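Local coordinates for acetylated cis-Golgi protein, involved in ER-to-Golgi transport (Saccharomyces cerevisiae, PDB 6G8Y) that probably acts at the cis-Golgi in vesicle transport from the ER, as the yeast relative of the golgin-binding stacking factor GRASP65, at residues L72-W77 with E87-I92. Residues are numbered along the deposited sequence; the frame is centred on the assembly and turned at random.
Sequences LKVNIW and EYISII
K73 and Y88 run side by side off one face of a two-stranded antiparallel pairing, their side chains pointing the same way from a non-hydrogen-bonded pair. The lysine, with CG anti to the backbone N (chi1 -171°), lays its methylenes along the tyrosine ring obliquely: CG comes 3.7 Å from Y88 CE1, and farther out CD lies 3.5 Å from Y88 OH. Its ammonium then leads away from the ring to a salt bridge with D40. An alanine here would keep CB but remove CG to NZ, and would probably leave the Y88 ring less firmly held on this side and the D40 carboxylate without its lysine partner. The hydrogen-bonded pairs L72–I89 and V74–E87 flank K73–Y88 and clamp the backbones with two bonds each. The straightest is V74 N to E87 O, 2.8 Å at 177°, although the donor sits above the carbonyl plane; the other three acceptors are met in plane. The two strands form the C-terminal beta hairpin of a GRASP-family PDZ domain, and strand 33-38 pairs with the other edge of 71-78. On the opposite face V74 and I89 cross obliquely, methyl to methyl, CG2 to CG2 at 3.8 Å. I89 CG1 is anti to its backbone N, which puts CG2, the branch that meets V74, in the crowded position between N and the carbonyl carbon. Past the pairing, I91 reaches back so that CG1 touches L72 CB at 3.8 Å, and both residues pack on F64 of helix 57-66. At the other end I76 CD1 presses tightly against E87 CG (3.3 Å), alongside W20; the E87 chain is bent at chi2, and its carboxylate is salt-bridged to R85.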
ATOM      1  N   LEU A  72      10.864  -3.964  -6.322  1.00 11.35           N
ATOM      2  CA  LEU A  72       9.604  -4.385  -5.687  1.00 11.09           C
ATOM      3  C   LEU A  72       8.439  -3.790  -6.477  1.00 10.59           C
ATOM      4  O   LEU A  72       8.428  -2.564  -6.751  1.00 12.12           O
ATOM      5  CB  LEU A  72       9.553  -3.873  -4.241  1.00 11.23           C
ATOM      6  CG  LEU A  72       8.253  -4.104  -3.465  1.00 12.29           C
ATOM      7  CD1 LEU A  72       8.049  -5.572  -3.205  1.00 13.53           C
ATOM      8  CD2 LEU A  72       8.236  -3.322  -2.153  1.00 13.39           C
ATOM      9  N   LYS A  73       7.457  -4.637  -6.764  1.00 11.26           N
ATOM     10  CA  LYS A  73       6.190  -4.237  -7.350  1.00 11.84           C
ATOM     11  C   LYS A  73       5.251  -3.783  -6.254  1.00 10.89           C
ATOM     12  O   LYS A  73       4.991  -4.504  -5.297  1.00 12.70           O
ATOM     13  CB  LYS A  73       5.586  -5.408  -8.104  1.00 13.81           C
ATOM     14  CG  LYS A  73       4.373  -5.108  -8.943  1.00 17.06           C
ATOM     15  CD  LYS A  73       4.198  -6.304  -9.894  1.00 23.70           C
ATOM     16  CE  LYS A  73       2.785  -6.587 -10.225  1.00 28.06           C
ATOM     17  NZ  LYS A  73       2.692  -7.986 -10.715  1.00 23.40           N
ATOM     18  N   VAL A  74       4.746  -2.567  -6.411  1.00 12.18           N
ATOM     19  CA  VAL A  74       3.855  -1.914  -5.459  1.00 12.29           C
ATOM     20  C   VAL A  74       2.502  -1.789  -6.147  1.00 11.99           C
ATOM     21  O   VAL A  74       2.396  -1.174  -7.220  1.00 13.40           O
ATOM     22  CB  VAL A  74       4.411  -0.522  -5.093  1.00 14.72           C
ATOM     23  CG1 VAL A  74       3.519   0.201  -4.098  1.00 15.97           C
ATOM     24  CG2 VAL A  74       5.832  -0.687  -4.550  1.00 16.45           C
ATOM     25  N   ASN A  75       1.479  -2.368  -5.536  1.00 11.55           N
ATOM     26  CA  ASN A  75       0.115  -2.324  -6.055  1.00 11.80           C
ATOM     27  C   ASN A  75      -0.608  -1.119  -5.522  1.00 11.63           C
ATOM     28  O   ASN A  75      -0.733  -0.964  -4.298  1.00 12.48           O
ATOM     29  CB  ASN A  75      -0.658  -3.598  -5.701  1.00 13.05           C
ATOM     30  CG  ASN A  75       0.099  -4.860  -6.068  1.00 14.64           C
ATOM     31  OD1 ASN A  75       0.524  -5.589  -5.197  1.00 15.08           O
ATOM     32  ND2 ASN A  75       0.277  -5.124  -7.380  1.00 18.66           N
ATOM     33  N   ILE A  76      -1.119  -0.285  -6.437  1.00 12.89           N
ATOM     34  CA  ILE A  76      -1.740   0.973  -6.074  1.00 14.48           C
ATOM     35  C   ILE A  76      -3.207   0.983  -6.442  1.00 15.62           C
ATOM     36  O   ILE A  76      -3.591   0.415  -7.455  1.00 17.58           O
ATOM     37  CB  ILE A  76      -0.986   2.127  -6.750  1.00 16.53           C
ATOM     38  CG1 ILE A  76       0.381   2.263  -6.041  1.00 20.69           C
ATOM     39  CG2 ILE A  76      -1.766   3.435  -6.705  1.00 16.99           C
ATOM     40  CD1 ILE A  76       1.291   3.239  -6.702  1.00 23.27           C
ATOM     41  N   TRP A  77      -3.993   1.621  -5.593  1.00 15.37           N
ATOM     42  CA  TRP A  77      -5.396   1.979  -5.859  0.57 18.37           C
ATOM     43  C   TRP A  77      -5.461   3.497  -5.878  1.00 18.41           C
ATOM     44  O   TRP A  77      -5.152   4.127  -4.866  1.00 16.55           O
ATOM     45  CB  TRP A  77      -6.285   1.451  -4.728  0.57 20.70           C
ATOM     46  CG  TRP A  77      -7.736   1.940  -4.737  0.57 24.16           C
ATOM     47  CD1 TRP A  77      -8.307   2.824  -3.865  0.57 23.47           C
ATOM     48  CD2 TRP A  77      -8.771   1.549  -5.647  0.57 24.87           C
ATOM     49  NE1 TRP A  77      -9.635   3.000  -4.166  0.57 25.06           N
ATOM     50  CE2 TRP A  77      -9.947   2.238  -5.260  0.57 26.03           C
ATOM     51  CE3 TRP A  77      -8.825   0.680  -6.749  0.57 25.35           C
ATOM     52  CZ2 TRP A  77     -11.163   2.092  -5.938  0.57 27.66           C
ATOM     53  CZ3 TRP A  77     -10.042   0.539  -7.428  0.57 28.46           C
ATOM     54  CH2 TRP A  77     -11.191   1.245  -7.014  0.57 29.42           C
ATOM     55  N   GLU A  87       3.278   0.185  -9.633  1.00 14.24           N
ATOM     56  CA  GLU A  87       4.528   0.930  -9.709  1.00 14.78           C
ATOM     57  C   GLU A  87       5.669   0.011  -9.298  1.00 12.71           C
ATOM     58  O   GLU A  87       5.429  -1.047  -8.714  1.00 13.19           O
ATOM     59  CB  GLU A  87       4.489   2.168  -8.799  1.00 15.85           C
ATOM     60  CG  GLU A  87       3.460   3.247  -9.160  1.00 16.85           C
ATOM     61  CD  GLU A  87       3.823   4.165 -10.325  1.00 18.65           C
ATOM     62  OE1 GLU A  87       4.922   4.097 -10.889  1.00 18.71           O
ATOM     63  OE2 GLU A  87       2.954   4.998 -10.670  1.00 23.39           O
ATOM     64  N   TYR A  88       6.890   0.428  -9.597  1.00 12.82           N
ATOM     65  CA  TYR A  88       8.089  -0.358  -9.338  1.00 13.37           C
ATOM     66  C   TYR A  88       9.090   0.516  -8.637  1.00 15.21           C
ATOM     67  O   TYR A  88       9.311   1.654  -9.043  1.00 17.92           O
ATOM     68  CB  TYR A  88       8.654  -0.886 -10.653  1.00 13.81           C
ATOM     69  CG  TYR A  88       7.766  -1.921 -11.251  1.00 13.59           C
ATOM     70  CD1 TYR A  88       7.822  -3.254 -10.838  1.00 15.64           C
ATOM     71  CD2 TYR A  88       6.821  -1.577 -12.192  1.00 13.80           C
ATOM     72  CE1 TYR A  88       6.981  -4.204 -11.371  1.00 15.72           C
ATOM     73  CE2 TYR A  88       5.963  -2.520 -12.729  1.00 14.83           C
ATOM     74  CZ  TYR A  88       6.063  -3.838 -12.322  1.00 15.34           C
ATOM     75  OH  TYR A  88       5.216  -4.797 -12.841  1.00 18.47           O
ATOM     76  N   ILE A  89       9.696  -0.002  -7.579  1.00 14.64           N
ATOM     77  CA  ILE A  89      10.687   0.793  -6.847  1.00 15.05           C
ATOM     78  C   ILE A  89      11.916  -0.052  -6.571  1.00 13.05           C
ATOM     79  O   ILE A  89      11.802  -1.235  -6.224  1.00 14.75           O
ATOM     80  CB  ILE A  89      10.101   1.407  -5.565  1.00 16.36           C
ATOM     81  CG1 ILE A  89      11.129   2.277  -4.819  1.00 20.68           C
ATOM     82  CG2 ILE A  89       9.505   0.344  -4.668  1.00 16.60           C
ATOM     83  CD1 ILE A  89      10.811   2.474  -3.354  1.00 35.58           C
ATOM     84  N   SER A  90      13.093   0.549  -6.755  1.00 13.56           N
ATOM     85  CA  SER A  90      14.347  -0.126  -6.461  1.00 14.22           C
ATOM     86  C   SER A  90      14.589  -0.145  -4.954  1.00 13.57           C
ATOM     87  O   SER A  90      14.588   0.909  -4.296  1.00 13.77           O
ATOM     88  CB  SER A  90      15.513   0.583  -7.146  1.00 16.39           C
ATOM     89  OG  SER A  90      15.441   0.402  -8.544  1.00 19.60           O
ATOM     90  N   ILE A  91      14.806  -1.341  -4.424  1.00 12.84           N
ATOM     91  CA  ILE A  91      15.101  -1.527  -3.002  1.00 12.84           C
ATOM     92  C   ILE A  91      16.605  -1.670  -2.826  1.00 13.97           C
ATOM     93  O   ILE A  91      17.211  -2.520  -3.450  1.00 14.41           O
ATOM     94  CB  ILE A  91      14.371  -2.777  -2.463  1.00 13.10           C
ATOM     95  CG1 ILE A  91      12.856  -2.687  -2.754  1.00 13.31           C
ATOM     96  CG2 ILE A  91      14.671  -3.001  -0.975  1.00 13.88           C
ATOM     97  CD1 ILE A  91      12.183  -1.395  -2.306  1.00 13.32           C
ATOM     98  N   ILE A  92      17.215  -0.849  -1.987  1.00 15.74           N
ATOM     99  CA  ILE A  92      18.681  -0.931  -1.826  1.00 18.26           C
ATOM    100  C   ILE A  92      19.050  -2.102  -0.921  1.00 20.13           C
ATOM    101  O   ILE A  92      18.267  -2.567  -0.087  1.00 19.15           O
ATOM    102  CB  ILE A  92      19.326   0.418  -1.384  1.00 21.56           C
ATOM    103  CG1 ILE A  92      19.067   0.777   0.078  1.00 20.00           C
ATOM    104  CG2 ILE A  92      18.863   1.550  -2.282  1.00 24.41           C
ATOM    105  CD1 ILE A  92      19.760   2.054   0.515  1.00 19.05           C
ATOM    106  OXT ILE A  92      20.169  -2.595  -1.030  1.00 26.24           O
TER